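Local atomic coordinates of sugar phosphate isomerase/epimerase (Parabacteroides distasonis, PDB entry 3L23), a protein that binds a magnesium ion and is probably a sugar isomerase or epimerase of the xylose isomerase-like TIM-barrel family. Residues 165-170 against 217-222; 212-217 against 240-245. All coordinates share one frame; numbering follows the deposited sequence.

Contact 1 of 2, residues 165-170 against 217-222; sequences HNHNME and VYWTVM. With MG (magnesium ion), chain B.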
# COMPACT_ATOMS: atom_id res chain seq x y z
N HIS A 165 4.37 -1.29 1.81
CA HIS A 165 3.33 -2.27 1.40
C HIS A 165 3.98 -3.42 0.64
O HIS A 165 4.76 -3.24 -0.31
CB HIS A 165 2.23 -1.57 0.56
CG HIS A 165 1.39 -2.49 -0.29
ND1 HIS A 165 1.88 -3.08 -1.44
CD2 HIS A 165 0.09 -2.87 -0.20
CE1 HIS A 165 0.92 -3.81 -2.00
NE2 HIS A 165 -0.17 -3.69 -1.27
N ASN A 166 3.62 -4.65 1.02
CA ASN A 166 4.19 -5.84 0.46
C ASN A 166 3.30 -6.50 -0.58
O ASN A 166 2.07 -6.33 -0.55
CB ASN A 166 4.39 -6.89 1.55
CG ASN A 166 3.06 -7.33 2.19
OD1 ASN A 166 2.43 -6.58 2.98
ND2 ASN A 166 2.63 -8.57 1.87
N HIS A 167 3.94 -7.23 -1.48
CA HIS A 167 3.28 -8.30 -2.25
C HIS A 167 3.80 -9.63 -1.69
O HIS A 167 3.90 -9.77 -0.47
CB HIS A 167 3.45 -8.16 -3.76
CG HIS A 167 2.86 -6.89 -4.32
ND1 HIS A 167 3.49 -5.68 -4.22
CD2 HIS A 167 1.72 -6.67 -5.01
CE1 HIS A 167 2.76 -4.74 -4.82
NE2 HIS A 167 1.68 -5.32 -5.31
N ASN A 168 4.12 -10.61 -2.52
CA ASN A 168 4.62 -11.89 -2.00
C ASN A 168 6.09 -12.12 -2.21
O ASN A 168 6.63 -13.05 -1.62
CB ASN A 168 3.79 -13.08 -2.55
CG ASN A 168 3.78 -13.18 -4.06
OD1 ASN A 168 4.15 -12.24 -4.79
ND2 ASN A 168 3.26 -14.32 -4.55
N MSE A 169 6.74 -11.28 -3.02
CA MSE A 169 8.17 -11.44 -3.24
C MSE A 169 8.96 -11.28 -1.95
O MSE A 169 10.08 -11.79 -1.84
CB MSE A 169 8.74 -10.44 -4.26
CG MSE A 169 8.17 -10.48 -5.68
SE MSE A 169 6.47 -9.41 -5.75
CE MSE A 169 6.97 -8.03 -4.56
N GLU A 170 8.42 -10.51 -1.02
CA GLU A 170 9.08 -10.27 0.28
C GLU A 170 9.18 -11.56 1.09
O GLU A 170 9.91 -11.64 2.07
CB GLU A 170 8.33 -9.19 1.07
CG GLU A 170 8.35 -7.80 0.46
CD GLU A 170 7.33 -7.54 -0.63
OE1 GLU A 170 6.62 -8.46 -1.08
OE2 GLU A 170 7.19 -6.34 -0.96
N VAL A 217 -3.04 -8.37 3.19
CA VAL A 217 -3.33 -9.70 3.73
C VAL A 217 -3.34 -10.78 2.64
O VAL A 217 -2.99 -11.93 2.93
CB VAL A 217 -4.63 -9.73 4.59
CG1 VAL A 217 -4.47 -8.79 5.77
CG2 VAL A 217 -5.89 -9.37 3.79
N TYR A 218 -3.84 -10.46 1.44
CA TYR A 218 -3.91 -11.42 0.35
C TYR A 218 -2.49 -11.81 -0.11
O TYR A 218 -2.17 -13.01 -0.28
CB TYR A 218 -4.66 -10.85 -0.85
CG TYR A 218 -4.59 -11.69 -2.11
CD1 TYR A 218 -5.38 -12.83 -2.30
CD2 TYR A 218 -3.71 -11.35 -3.17
CE1 TYR A 218 -5.33 -13.54 -3.48
CE2 TYR A 218 -3.67 -12.05 -4.30
CZ TYR A 218 -4.46 -13.17 -4.48
OH TYR A 218 -4.44 -13.90 -5.62
N TRP A 219 -1.66 -10.80 -0.37
CA TRP A 219 -0.35 -11.11 -0.87
C TRP A 219 0.51 -11.82 0.17
O TRP A 219 1.42 -12.55 -0.18
CB TRP A 219 0.36 -9.88 -1.46
CG TRP A 219 -0.24 -9.52 -2.78
CD1 TRP A 219 -1.07 -8.49 -3.04
CD2 TRP A 219 -0.08 -10.24 -4.01
NE1 TRP A 219 -1.45 -8.51 -4.34
CE2 TRP A 219 -0.84 -9.56 -4.98
CE3 TRP A 219 0.64 -11.37 -4.39
CZ2 TRP A 219 -0.92 -9.99 -6.30
CZ3 TRP A 219 0.59 -11.79 -5.71
CH2 TRP A 219 -0.22 -11.12 -6.65
N THR A 220 0.22 -11.62 1.44
CA THR A 220 0.88 -12.38 2.54
C THR A 220 0.56 -13.86 2.43
O THR A 220 1.46 -14.73 2.42
CB THR A 220 0.53 -11.80 3.95
OG1 THR A 220 0.87 -10.41 3.96
CG2 THR A 220 1.31 -12.52 5.07
N VAL A 221 -0.72 -14.17 2.24
CA VAL A 221 -1.13 -15.54 2.01
C VAL A 221 -0.50 -16.12 0.72
O VAL A 221 -0.05 -17.27 0.70
CB VAL A 221 -2.68 -15.65 2.03
CG1 VAL A 221 -3.17 -17.07 1.63
CG2 VAL A 221 -3.24 -15.21 3.45
N MSE A 222 -0.38 -15.30 -0.32
CA MSE A 222 0.22 -15.73 -1.59
C MSE A 222 1.71 -15.89 -1.46
O MSE A 222 2.36 -16.45 -2.38
CB MSE A 222 -0.10 -14.72 -2.69
CG MSE A 222 -1.54 -14.69 -3.08
SE MSE A 222 -2.16 -16.21 -4.05
CE MSE A 222 -1.35 -15.55 -5.67
MG MG B . -2.23 -4.29 -1.94
O HOH W 1 -1.32 -5.35 -3.55
O HOH W 2 -1.75 -2.53 -3.45
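His167 turns the edge of its imidazole onto one face of the Trp219 indole, with CD2 as the touching atom, 3.7 Å from Trp219 NE1. The pair is edge-to-face, the His167 ring and the five-membered ring of Trp219 lying 4.8 Å apart between centroids with planes at 62°. Closer to the backbone, Trp219 CB presses against His167 CA at 3.4 Å, so the first turn of helix 217-222 sits right against the loop. The ring of Tyr218 backs the other face of the indole, while the Asn168 amide comes to its benzo edge, CG 3.6 Å from Trp219 CE3. In this xylose isomerase-like TIM barrel, the loop leaves the C-terminal end of strand 162-165, and the helix opens directly after strand 211-216; both therefore border the metal end of the barrel. Two amides tie them together. Asn168, its CG held between backbone N and carbonyl carbon (chi1 58°), sends ND2 to Met222 O at 3.2 Å, almost straight at the hydrogen but above the carbonyl plane. Asn166 ND2 uses both its hydrogens: it reaches His167 O at 2.9 Å within its own amide plane and, tilted from that plane, Thr220 OG1 at 3.3 Å, a hydroxyl that also bonds Asp216 O. His165 gives NE2 to the magnesium at 2.2 Å, and its ND1 is hydrogen-bonded to Pro128 O.

Contact 2 of 2, residues 212-217 against 240-245; sequences YFEMDV and VLHIKD. With MG (magnesium ion), chain B.
Leu241 CD2 rests 3.9 Å from Met215 CB on the face of the sheet turned to the barrel's outer helices, and Leu241 CD1 meets Val217 CG1 a little further along. Helices 227-233 and 257-267 pack over this apolar patch. The two backbones are neighbouring parallel strands of the TIM barrel, 17° apart in direction. Three hydrogen bonds zip them: Met215 N to Val240 O, His242 N to Met215 O at 2.9 Å, and Val217 N to His242 O. Glu214, Asp216, Val240 and His242 point to the barrel interior. Extended beyond CG, Glu214 brings its carboxylate obliquely up to the CD2-NE2 side of the His242 ring, the two planes 45° apart, with OE2 3.4 Å from His242 CD2 and also against Val240 CG1. That approach has too poor an angle for a hydrogen bond to His242 NE2, which bonds Glu47 instead, while Glu214 OE1 takes His79. Asp216 OD2 lies at the His242 ring edge, yet the two are joined through the metal. With CG anti to the backbone N (chi1 -175°), the Asp216 carboxylate stands between the metal and the start of the following helix: OD1 accepts Trp219 N, making Asp216 the N-cap residue, OD2 binds magnesium at 2.0 Å, and His242 ND1 binds the same magnesium at 2.3 Å.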
# COMPACT_ATOMS: atom_id res chain seq x y z
N TYR A 212 6.99 1.87 9.19
CA TYR A 212 5.87 1.01 9.56
C TYR A 212 5.45 0.28 8.30
O TYR A 212 5.86 0.61 7.18
CB TYR A 212 4.68 1.81 10.15
CG TYR A 212 4.08 2.74 9.13
CD1 TYR A 212 4.61 4.01 8.92
CD2 TYR A 212 2.97 2.37 8.36
CE1 TYR A 212 4.08 4.86 7.94
CE2 TYR A 212 2.46 3.18 7.38
CZ TYR A 212 3.01 4.44 7.18
OH TYR A 212 2.49 5.24 6.17
N PHE A 213 4.59 -0.70 8.50
CA PHE A 213 4.15 -1.57 7.45
C PHE A 213 2.64 -1.53 7.21
O PHE A 213 1.83 -1.46 8.16
CB PHE A 213 4.63 -3.02 7.75
CG PHE A 213 6.14 -3.16 7.69
CD1 PHE A 213 6.92 -2.83 8.74
CD2 PHE A 213 6.76 -3.54 6.51
CE1 PHE A 213 8.31 -2.87 8.65
CE2 PHE A 213 8.16 -3.60 6.41
CZ PHE A 213 8.92 -3.26 7.46
N GLU A 214 2.27 -1.52 5.93
CA GLU A 214 0.88 -1.69 5.51
C GLU A 214 0.84 -3.11 4.99
O GLU A 214 1.27 -3.33 3.86
CB GLU A 214 0.49 -0.70 4.41
CG GLU A 214 -0.93 -0.86 3.86
CD GLU A 214 -1.24 0.11 2.79
OE1 GLU A 214 -0.54 0.11 1.77
OE2 GLU A 214 -2.18 0.90 2.96
N MSE A 215 0.30 -4.04 5.78
CA MSE A 215 0.34 -5.45 5.38
C MSE A 215 -0.83 -5.74 4.43
O MSE A 215 -2.00 -5.48 4.76
CB MSE A 215 0.26 -6.38 6.58
CG MSE A 215 0.04 -7.84 6.20
SE MSE A 215 0.54 -9.07 7.57
CE MSE A 215 2.38 -9.18 7.16
N ASP A 216 -0.51 -6.26 3.25
CA ASP A 216 -1.55 -6.70 2.32
C ASP A 216 -1.84 -8.15 2.67
O ASP A 216 -1.00 -9.04 2.45
CB ASP A 216 -1.11 -6.53 0.88
CG ASP A 216 -2.19 -6.87 -0.12
OD1 ASP A 216 -2.72 -7.98 -0.04
OD2 ASP A 216 -2.42 -6.05 -1.03
N VAL A 217 -3.04 -8.37 3.19
CA VAL A 217 -3.33 -9.70 3.73
C VAL A 217 -3.34 -10.78 2.64
O VAL A 217 -2.99 -11.93 2.93
CB VAL A 217 -4.63 -9.73 4.59
CG1 VAL A 217 -4.47 -8.79 5.77
CG2 VAL A 217 -5.89 -9.37 3.79
N VAL A 240 -1.38 -0.49 9.19
CA VAL A 240 -2.45 -0.31 8.20
C VAL A 240 -2.60 -1.64 7.47
O VAL A 240 -1.64 -2.35 7.36
CB VAL A 240 -2.08 0.80 7.17
CG1 VAL A 240 -3.24 1.08 6.21
CG2 VAL A 240 -1.64 2.11 7.90
N LEU A 241 -3.81 -1.99 7.00
CA LEU A 241 -3.96 -3.18 6.17
C LEU A 241 -4.52 -2.91 4.77
O LEU A 241 -5.25 -1.97 4.56
CB LEU A 241 -4.92 -4.22 6.81
CG LEU A 241 -4.61 -4.78 8.20
CD1 LEU A 241 -5.66 -5.79 8.61
CD2 LEU A 241 -3.21 -5.40 8.17
N HIS A 242 -4.13 -3.75 3.82
CA HIS A 242 -4.93 -3.94 2.62
C HIS A 242 -5.77 -5.18 2.81
O HIS A 242 -5.24 -6.25 3.17
CB HIS A 242 -4.07 -4.11 1.37
CG HIS A 242 -3.70 -2.81 0.73
ND1 HIS A 242 -3.14 -2.76 -0.54
CD2 HIS A 242 -3.79 -1.54 1.17
CE1 HIS A 242 -2.95 -1.48 -0.85
NE2 HIS A 242 -3.33 -0.73 0.16
N ILE A 243 -7.08 -5.02 2.62
CA ILE A 243 -8.05 -6.11 2.68
C ILE A 243 -8.39 -6.45 1.23
O ILE A 243 -8.90 -5.63 0.45
CB ILE A 243 -9.33 -5.68 3.47
CG1 ILE A 243 -9.02 -5.28 4.93
CG2 ILE A 243 -10.44 -6.76 3.46
CD1 ILE A 243 -8.36 -6.33 5.80
N LYS A 244 -8.02 -7.68 0.85
CA LYS A 244 -8.01 -8.13 -0.53
C LYS A 244 -8.24 -9.62 -0.57
O LYS A 244 -7.83 -10.31 0.38
CB LYS A 244 -6.65 -7.83 -1.15
CG LYS A 244 -6.57 -8.07 -2.60
CD LYS A 244 -5.22 -7.76 -3.23
CE LYS A 244 -5.28 -8.05 -4.71
NZ LYS A 244 -5.70 -9.47 -5.07
N ASP A 245 -8.86 -10.11 -1.65
CA ASP A 245 -9.09 -11.55 -1.89
C ASP A 245 -8.57 -11.79 -3.33
O ASP A 245 -7.95 -10.89 -3.91
CB ASP A 245 -10.60 -11.86 -1.73
CG ASP A 245 -10.90 -13.32 -1.40
OD1 ASP A 245 -10.15 -14.25 -1.80
OD2 ASP A 245 -11.97 -13.56 -0.77
MG MG B . -2.23 -4.29 -1.94
O HOH W 1 -1.32 -5.35 -3.55
O HOH W 2 -1.75 -2.53 -3.45

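In the fold
Both contacts meet at one magnesium ion: contact 1 brings His165, contact 2 brings Asp216 and His242, and Glu275 from beyond strand 272-274 joins two waters to complete six ligands. Their centres lie about 8 Å apart. The chain runs straight from the strand of contact 2 into the helix of contact 1, with Val217 shared. Across the barrel wall, Asn166 OD1 accepts Asp216 N at 3.0 Å, linking the loop to the metal-bearing strand. His165 NE2 and His242 ND1 come within 3.2 Å through their common metal. Over the same end, Lys244 NZ makes a cation-pi contact with Tyr218, 3.3 Å from its CD2, and a salt bridge to Glu277.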